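Local coordinates for protein NRPS (Penicillium fellutanum, PDB 6NKI) that holds NADPH dihydro-nicotinamide-adenine-dinucleotide phosphate in a Rossmann-type domain of the male sterility family, within a non-ribosomal peptide synthetase, at residues L24-A29 / H36-L41; A64-A69 / I84-G89. All coordinates share one frame; numbering follows the deposited sequence.

Contact 1 of 2, residues L24-A29 / H36-L41; sequences LFLTGA and HILHQL. With NDP (NADPH dihydro-nicotinamide-adenine-dinucleotide phosphate), chain B.
Leu24 and Leu26 on strand 22-27 meet Ile37, Leu38 and Leu41 on helix 32-43, packing together the first strand and helix of a Rossmann-type beta-alpha-beta unit. The short axes pass 10.0 Å apart and run nearly antiparallel, at 158°, as expected for a helix that carries the chain back along a parallel sheet. No hydrogen bond links the two segments; all the contacts between them are apolar and all the touching residues are buried.

At the start of the strand segment, Leu24 and Leu41 point their branched ends at each other. Leu24 CG sits between its backbone N and carbonyl carbon (chi1 62°), which swings both methyls to the helix: CD1 lies 3.4 Å from Leu41 CD1, and CD2 lies 3.6 Å from Leu41 CD2. Leu26, with CG opposite the backbone N, instead straddles two successive helix residues. Its CD1 approaches Ile37 CG2 at 4.0 Å, while CD2 lies 3.9 Å from Leu38 CD1 and also rests against Leu38 CB, so each branch is taken up by a different residue at a slanting approach. Beyond the strand, Ala29 CB lies 4.3 Å from Leu38 CD2 and continues the same apolar layer. Leu38 also packs on Val50 and Val52 of strand 47-54, and Leu26 on Ile124 of strand 122-125, which places this packing against one face of the sheet, near its middle.

Contact with the ligand is made in the glycine-rich turn that leads from strand to helix. Gly28 has a positive phi (91°), a conformation in which a CB would press on the carbonyl O of Thr27; its CA lies 3.6 Å from O3B of the adenosine ribose of NDP.

Contact 2 of 2, residues A64-A69 / I84-G89; sequences ARIIQA and IQVWPG. With NDP (NADPH dihydro-nicotinamide-adenine-dinucleotide phosphate), chain B.
Ile66 CD1, at the end of its side chain, meets both Ile84 and Val86 and is the one atom of 64-69 that makes this small apolar contact. CG1 of Ile66 lies between the backbone N and the carbonyl carbon (chi1 57°), and the chain beyond it is extended, which sends CD1 straight at the strand. There it faces Ile84 CD1 end to end at 3.6 Å, and it passes Val86 CG2 at 3.7 Å, the two side chains running past each other in opposite senses. Ile84 and Val86, two residues apart, point their side chains to the same side of the strand and frame the isoleucine tip.

Preceding it on the helix, Arg65 turns to the ligand. Its chain is bent at chi3 (62°), bringing the guanidinium to the 2'-phosphate of NDP. NH2 and NE both donate to O1X, at 2.7 Å and 3.3 Å; both bonds are weak in angle, O1X sitting obliquely to the guanidinium. O3X of the same phosphate lies in the guanidinium plane, at its edge. The positive charge probably helps to hold this phosphate, to which NDP owes its distinction from the unphosphorylated dinucleotide.

Ile66 also packs on Val52 of strand 47-54, and Val86 on Val52, Ala54 and Leu63 of helix 59-72, so this helix lies over the sheet where the edge strand 84-88 pairs with 47-54.

From the N terminus, strand 22-27 passes through the turn into helix 32-43, and contact 1 closes this short loop. The chain then forms strand 47-54, runs back through helix 59-72 and enters strand 84-88, parallel to 47-54, where contact 2 closes the next loop. The contacts thus follow in series, neither nested nor crossed, in successive beta-alpha-beta units that share strand 47-54. They touch directly: Leu38 CD2 lies 4.0 Å from Ile84 CD1, and Ala29 CB 4.1 Å from Ile66 CG2, while Phe25 and Trp87 bring their rings together. Both border the adenosine half of NDP.

Contact 1 of 2, residues L24-A29 / H36-L41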
# COMPACT_ATOMS: atom_id res chain seq x y z
N LEU A 24 8.51 -15.00 20.19
CA LEU A 24 8.84 -15.66 18.90
C LEU A 24 10.32 -15.47 18.57
O LEU A 24 10.97 -14.60 19.15
CB LEU A 24 7.90 -15.24 17.77
CG LEU A 24 7.89 -13.76 17.39
CD1 LEU A 24 9.07 -13.44 16.50
CD2 LEU A 24 6.59 -13.42 16.70
N PHE A 25 10.79 -16.31 17.66
CA PHE A 25 12.19 -16.45 17.28
C PHE A 25 12.38 -16.09 15.82
O PHE A 25 11.61 -16.52 14.95
CB PHE A 25 12.74 -17.90 17.57
CG PHE A 25 14.06 -18.19 16.91
CD1 PHE A 25 15.24 -17.61 17.38
CD2 PHE A 25 14.13 -19.05 15.82
CE1 PHE A 25 16.46 -17.87 16.76
CE2 PHE A 25 15.34 -19.33 15.21
CZ PHE A 25 16.51 -18.74 15.67
N LEU A 26 13.43 -15.33 15.56
CA LEU A 26 13.63 -14.72 14.26
C LEU A 26 15.08 -14.87 13.83
O LEU A 26 15.99 -14.55 14.59
CB LEU A 26 13.28 -13.22 14.32
CG LEU A 26 13.43 -12.37 13.06
CD1 LEU A 26 12.41 -12.81 12.03
CD2 LEU A 26 13.27 -10.87 13.41
N THR A 27 15.28 -15.32 12.60
CA THR A 27 16.57 -15.22 11.93
C THR A 27 16.49 -14.18 10.81
O THR A 27 15.42 -13.90 10.28
CB THR A 27 17.01 -16.58 11.38
OG1 THR A 27 18.26 -16.44 10.69
CG2 THR A 27 15.95 -17.17 10.46
N GLY A 28 17.64 -13.59 10.48
CA GLY A 28 17.68 -12.67 9.36
C GLY A 28 17.43 -11.22 9.70
O GLY A 28 17.21 -10.42 8.79
N ALA A 29 17.48 -10.87 10.98
CA ALA A 29 17.14 -9.52 11.42
C ALA A 29 18.12 -8.47 10.94
O ALA A 29 17.78 -7.28 10.90
CB ALA A 29 17.05 -9.47 12.94
N HIS A 36 12.87 -5.21 9.13
CA HIS A 36 11.53 -4.64 9.15
C HIS A 36 10.53 -5.57 9.83
O HIS A 36 9.62 -5.10 10.54
CB HIS A 36 11.05 -4.29 7.73
CG HIS A 36 11.71 -3.07 7.17
ND1 HIS A 36 12.81 -3.13 6.34
CD2 HIS A 36 11.46 -1.76 7.37
CE1 HIS A 36 13.19 -1.90 6.04
NE2 HIS A 36 12.39 -1.05 6.65
N ILE A 37 10.68 -6.88 9.61
CA ILE A 37 9.93 -7.83 10.42
C ILE A 37 10.21 -7.57 11.89
O ILE A 37 9.29 -7.48 12.70
CB ILE A 37 10.27 -9.27 10.01
CG1 ILE A 37 9.98 -9.48 8.53
CG2 ILE A 37 9.49 -10.27 10.87
CD1 ILE A 37 10.55 -10.78 8.00
N LEU A 38 11.48 -7.36 12.23
CA LEU A 38 11.84 -7.08 13.61
C LEU A 38 11.09 -5.85 14.12
O LEU A 38 10.33 -5.92 15.10
CB LEU A 38 13.36 -6.92 13.74
CG LEU A 38 13.82 -6.74 15.18
CD1 LEU A 38 13.47 -7.98 15.96
CD2 LEU A 38 15.28 -6.37 15.33
N HIS A 39 11.28 -4.71 13.44
CA HIS A 39 10.55 -3.47 13.72
C HIS A 39 9.07 -3.71 13.99
O HIS A 39 8.52 -3.27 15.01
CB HIS A 39 10.72 -2.53 12.55
CG HIS A 39 10.09 -1.20 12.74
ND1 HIS A 39 9.66 -0.42 11.69
CD2 HIS A 39 9.84 -0.49 13.87
CE1 HIS A 39 9.15 0.70 12.16
NE2 HIS A 39 9.26 0.69 13.48
N GLN A 40 8.39 -4.43 13.09
CA GLN A 40 6.95 -4.50 13.22
C GLN A 40 6.51 -5.47 14.31
O GLN A 40 5.44 -5.30 14.89
CB GLN A 40 6.31 -4.85 11.88
CG GLN A 40 6.47 -3.77 10.83
CD GLN A 40 5.84 -4.16 9.51
OE1 GLN A 40 5.20 -5.20 9.40
NE2 GLN A 40 6.08 -3.35 8.49
N LEU A 41 7.30 -6.51 14.60
CA LEU A 41 6.99 -7.33 15.78
C LEU A 41 7.04 -6.50 17.05
O LEU A 41 6.06 -6.41 17.78
CB LEU A 41 7.95 -8.52 15.88
CG LEU A 41 7.77 -9.55 14.78
CD1 LEU A 41 8.91 -10.52 14.81
CD2 LEU A 41 6.44 -10.26 14.95
PA NDP B . 21.90 -10.25 3.16
O1A NDP B . 22.20 -11.14 1.99
O2A NDP B . 23.02 -9.81 4.06
O5B NDP B . 20.61 -10.81 4.10
C5B NDP B . 20.78 -12.17 4.31
C4B NDP B . 20.57 -12.48 5.80
O4B NDP B . 21.02 -13.84 6.03
C3B NDP B . 21.36 -11.51 6.66
O3B NDP B . 20.63 -11.25 7.82
C2B NDP B . 22.65 -12.31 7.08
O2B NDP B . 23.14 -11.99 8.31
C1B NDP B . 22.03 -13.79 7.07
N9A NDP B . 23.07 -14.85 6.80
C8A NDP B . 23.85 -15.06 5.64
N7A NDP B . 24.70 -16.11 5.74
C5A NDP B . 24.45 -16.61 7.04
C6A NDP B . 25.01 -17.69 7.77
N6A NDP B . 25.98 -18.49 7.22
N1A NDP B . 24.60 -17.97 9.04
C2A NDP B . 23.64 -17.14 9.54
N3A NDP B . 23.01 -16.09 8.99
C4A NDP B . 23.45 -15.83 7.71
O3 NDP B . 21.28 -8.84 2.49
PN NDP B . 20.32 -9.16 1.23
O1N NDP B . 19.60 -7.93 0.83
O2N NDP B . 21.02 -10.02 0.20
O5D NDP B . 18.91 -10.27 1.70
C5D NDP B . 18.09 -9.76 2.76
C4D NDP B . 16.53 -10.06 2.52
O4D NDP B . 16.04 -9.37 1.37
C3D NDP B . 16.25 -11.57 2.28
O3D NDP B . 15.37 -12.04 3.28
C2D NDP B . 15.58 -11.69 0.88
O2D NDP B . 14.36 -12.42 0.90
C1D NDP B . 15.23 -10.27 0.54
N1N NDP B . 15.55 -9.84 -0.90
C2N NDP B . 15.81 -8.51 -1.04
C3N NDP B . 16.15 -7.95 -2.21
C7N NDP B . 16.28 -6.52 -2.09
O7N NDP B . 16.80 -5.92 -1.15
N7N NDP B . 15.63 -5.82 -3.05
C4N NDP B . 16.32 -8.76 -3.51
C5N NDP B . 15.88 -10.18 -3.32
C6N NDP B . 15.52 -10.67 -2.09
P2B NDP B . 24.66 -10.89 8.27
O1X NDP B . 24.81 -10.63 9.73
O2X NDP B . 25.72 -11.78 7.60
O3X NDP B . 24.07 -9.80 7.43

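Contact 2 of 2, residues A64-A69 / I84-G89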
# COMPACT_ATOMS: atom_id res chain seq x y z
N ALA A 64 24.81 -5.32 18.35
CA ALA A 64 25.34 -4.16 17.64
C ALA A 64 25.01 -4.21 16.15
O ALA A 64 24.61 -3.20 15.56
CB ALA A 64 26.85 -4.09 17.85
N ARG A 65 25.14 -5.39 15.53
CA ARG A 65 24.86 -5.53 14.11
C ARG A 65 23.38 -5.39 13.79
O ARG A 65 23.02 -5.04 12.66
CB ARG A 65 25.37 -6.88 13.59
CG ARG A 65 26.87 -7.03 13.49
CD ARG A 65 27.16 -8.43 12.98
NE ARG A 65 26.60 -8.63 11.64
CZ ARG A 65 27.28 -8.49 10.51
NH1 ARG A 65 28.58 -8.19 10.54
NH2 ARG A 65 26.68 -8.69 9.35
N ILE A 66 22.51 -5.70 14.75
CA ILE A 66 21.08 -5.54 14.51
C ILE A 66 20.59 -4.15 14.93
O ILE A 66 19.53 -3.72 14.45
CB ILE A 66 20.26 -6.66 15.18
CG1 ILE A 66 20.54 -6.72 16.67
CG2 ILE A 66 20.54 -8.00 14.52
CD1 ILE A 66 19.80 -7.80 17.37
N ILE A 67 21.35 -3.44 15.76
CA ILE A 67 21.11 -2.01 15.87
C ILE A 67 21.46 -1.32 14.56
O ILE A 67 20.69 -0.50 14.05
CB ILE A 67 21.91 -1.40 17.04
CG1 ILE A 67 21.73 -2.23 18.30
CG2 ILE A 67 21.37 -0.03 17.38
CD1 ILE A 67 20.35 -2.41 18.65
N GLN A 68 22.63 -1.65 13.98
CA GLN A 68 23.07 -0.91 12.80
C GLN A 68 22.16 -1.16 11.61
O GLN A 68 22.03 -0.30 10.74
CB GLN A 68 24.49 -1.26 12.37
CG GLN A 68 24.58 -2.45 11.42
CD GLN A 68 25.98 -2.67 10.85
OE1 GLN A 68 26.92 -1.97 11.22
NE2 GLN A 68 26.10 -3.61 9.92
N ALA A 69 21.54 -2.35 11.56
CA ALA A 69 20.56 -2.59 10.52
C ALA A 69 19.28 -1.80 10.77
O ALA A 69 18.56 -1.49 9.82
CB ALA A 69 20.26 -4.09 10.41
N ILE A 84 14.33 -7.52 23.28
CA ILE A 84 15.15 -8.26 22.34
C ILE A 84 16.16 -9.12 23.09
O ILE A 84 16.77 -8.67 24.08
CB ILE A 84 15.82 -7.28 21.36
CG1 ILE A 84 16.44 -7.99 20.17
CG2 ILE A 84 16.86 -6.42 22.06
CD1 ILE A 84 16.74 -7.02 19.05
N GLN A 85 16.29 -10.37 22.67
CA GLN A 85 17.35 -11.24 23.16
C GLN A 85 18.06 -11.85 21.97
O GLN A 85 17.42 -12.36 21.04
CB GLN A 85 16.83 -12.33 24.10
CG GLN A 85 16.37 -11.78 25.43
CD GLN A 85 16.02 -12.86 26.43
OE1 GLN A 85 16.10 -14.06 26.13
NE2 GLN A 85 15.62 -12.45 27.63
N VAL A 86 19.38 -11.79 21.99
CA VAL A 86 20.18 -12.21 20.86
C VAL A 86 20.74 -13.60 21.14
O VAL A 86 21.29 -13.85 22.22
CB VAL A 86 21.30 -11.19 20.59
CG1 VAL A 86 22.16 -11.65 19.45
CG2 VAL A 86 20.69 -9.85 20.27
N TRP A 87 20.57 -14.51 20.19
CA TRP A 87 21.15 -15.85 20.29
C TRP A 87 22.25 -16.02 19.26
O TRP A 87 21.94 -16.11 18.04
CB TRP A 87 20.10 -16.94 20.10
CG TRP A 87 19.10 -17.10 21.19
CD1 TRP A 87 19.10 -16.50 22.42
CD2 TRP A 87 17.95 -17.92 21.14
NE1 TRP A 87 18.00 -16.91 23.14
CE2 TRP A 87 17.28 -17.77 22.37
CE3 TRP A 87 17.41 -18.76 20.17
CZ2 TRP A 87 16.11 -18.44 22.64
CZ3 TRP A 87 16.25 -19.43 20.45
CH2 TRP A 87 15.61 -19.27 21.67
N PRO A 88 23.50 -16.10 19.66
CA PRO A 88 24.57 -16.41 18.71
C PRO A 88 24.31 -17.72 17.98
O PRO A 88 23.88 -18.71 18.59
CB PRO A 88 25.82 -16.48 19.59
CG PRO A 88 25.46 -15.68 20.82
CD PRO A 88 24.00 -15.92 21.03
N GLY A 89 24.59 -17.73 16.69
CA GLY A 89 24.30 -18.90 15.90
C GLY A 89 24.79 -18.75 14.48
O GLY A 89 25.49 -17.80 14.14
PA NDP B . 21.90 -10.25 3.16
O1A NDP B . 22.20 -11.14 1.99
O2A NDP B . 23.02 -9.81 4.06
O5B NDP B . 20.61 -10.81 4.10
C5B NDP B . 20.78 -12.17 4.31
C4B NDP B . 20.57 -12.48 5.80
O4B NDP B . 21.02 -13.84 6.03
C3B NDP B . 21.36 -11.51 6.66
O3B NDP B . 20.63 -11.25 7.82
C2B NDP B . 22.65 -12.31 7.08
O2B NDP B . 23.14 -11.99 8.31
C1B NDP B . 22.03 -13.79 7.07
N9A NDP B . 23.07 -14.85 6.80
C8A NDP B . 23.85 -15.06 5.64
N7A NDP B . 24.70 -16.11 5.74
C5A NDP B . 24.45 -16.61 7.04
C6A NDP B . 25.01 -17.69 7.77
N6A NDP B . 25.98 -18.49 7.22
N1A NDP B . 24.60 -17.97 9.04
C2A NDP B . 23.64 -17.14 9.54
N3A NDP B . 23.01 -16.09 8.99
C4A NDP B . 23.45 -15.83 7.71
O3 NDP B . 21.28 -8.84 2.49
PN NDP B . 20.32 -9.16 1.23
O1N NDP B . 19.60 -7.93 0.83
O2N NDP B . 21.02 -10.02 0.20
O5D NDP B . 18.91 -10.27 1.70
C5D NDP B . 18.09 -9.76 2.76
C4D NDP B . 16.53 -10.06 2.52
O4D NDP B . 16.04 -9.37 1.37
C3D NDP B . 16.25 -11.57 2.28
O3D NDP B . 15.37 -12.04 3.28
C2D NDP B . 15.58 -11.69 0.88
O2D NDP B . 14.36 -12.42 0.90
C1D NDP B . 15.23 -10.27 0.54
N1N NDP B . 15.55 -9.84 -0.90
C2N NDP B . 15.81 -8.51 -1.04
C3N NDP B . 16.15 -7.95 -2.21
C7N NDP B . 16.28 -6.52 -2.09
O7N NDP B . 16.80 -5.92 -1.15
N7N NDP B . 15.63 -5.82 -3.05
C4N NDP B . 16.32 -8.76 -3.51
C5N NDP B . 15.88 -10.18 -3.32
C6N NDP B . 15.52 -10.67 -2.09
P2B NDP B . 24.66 -10.89 8.27
O1X NDP B . 24.81 -10.63 9.73
O2X NDP B . 25.72 -11.78 7.60
O3X NDP B . 24.07 -9.80 7.43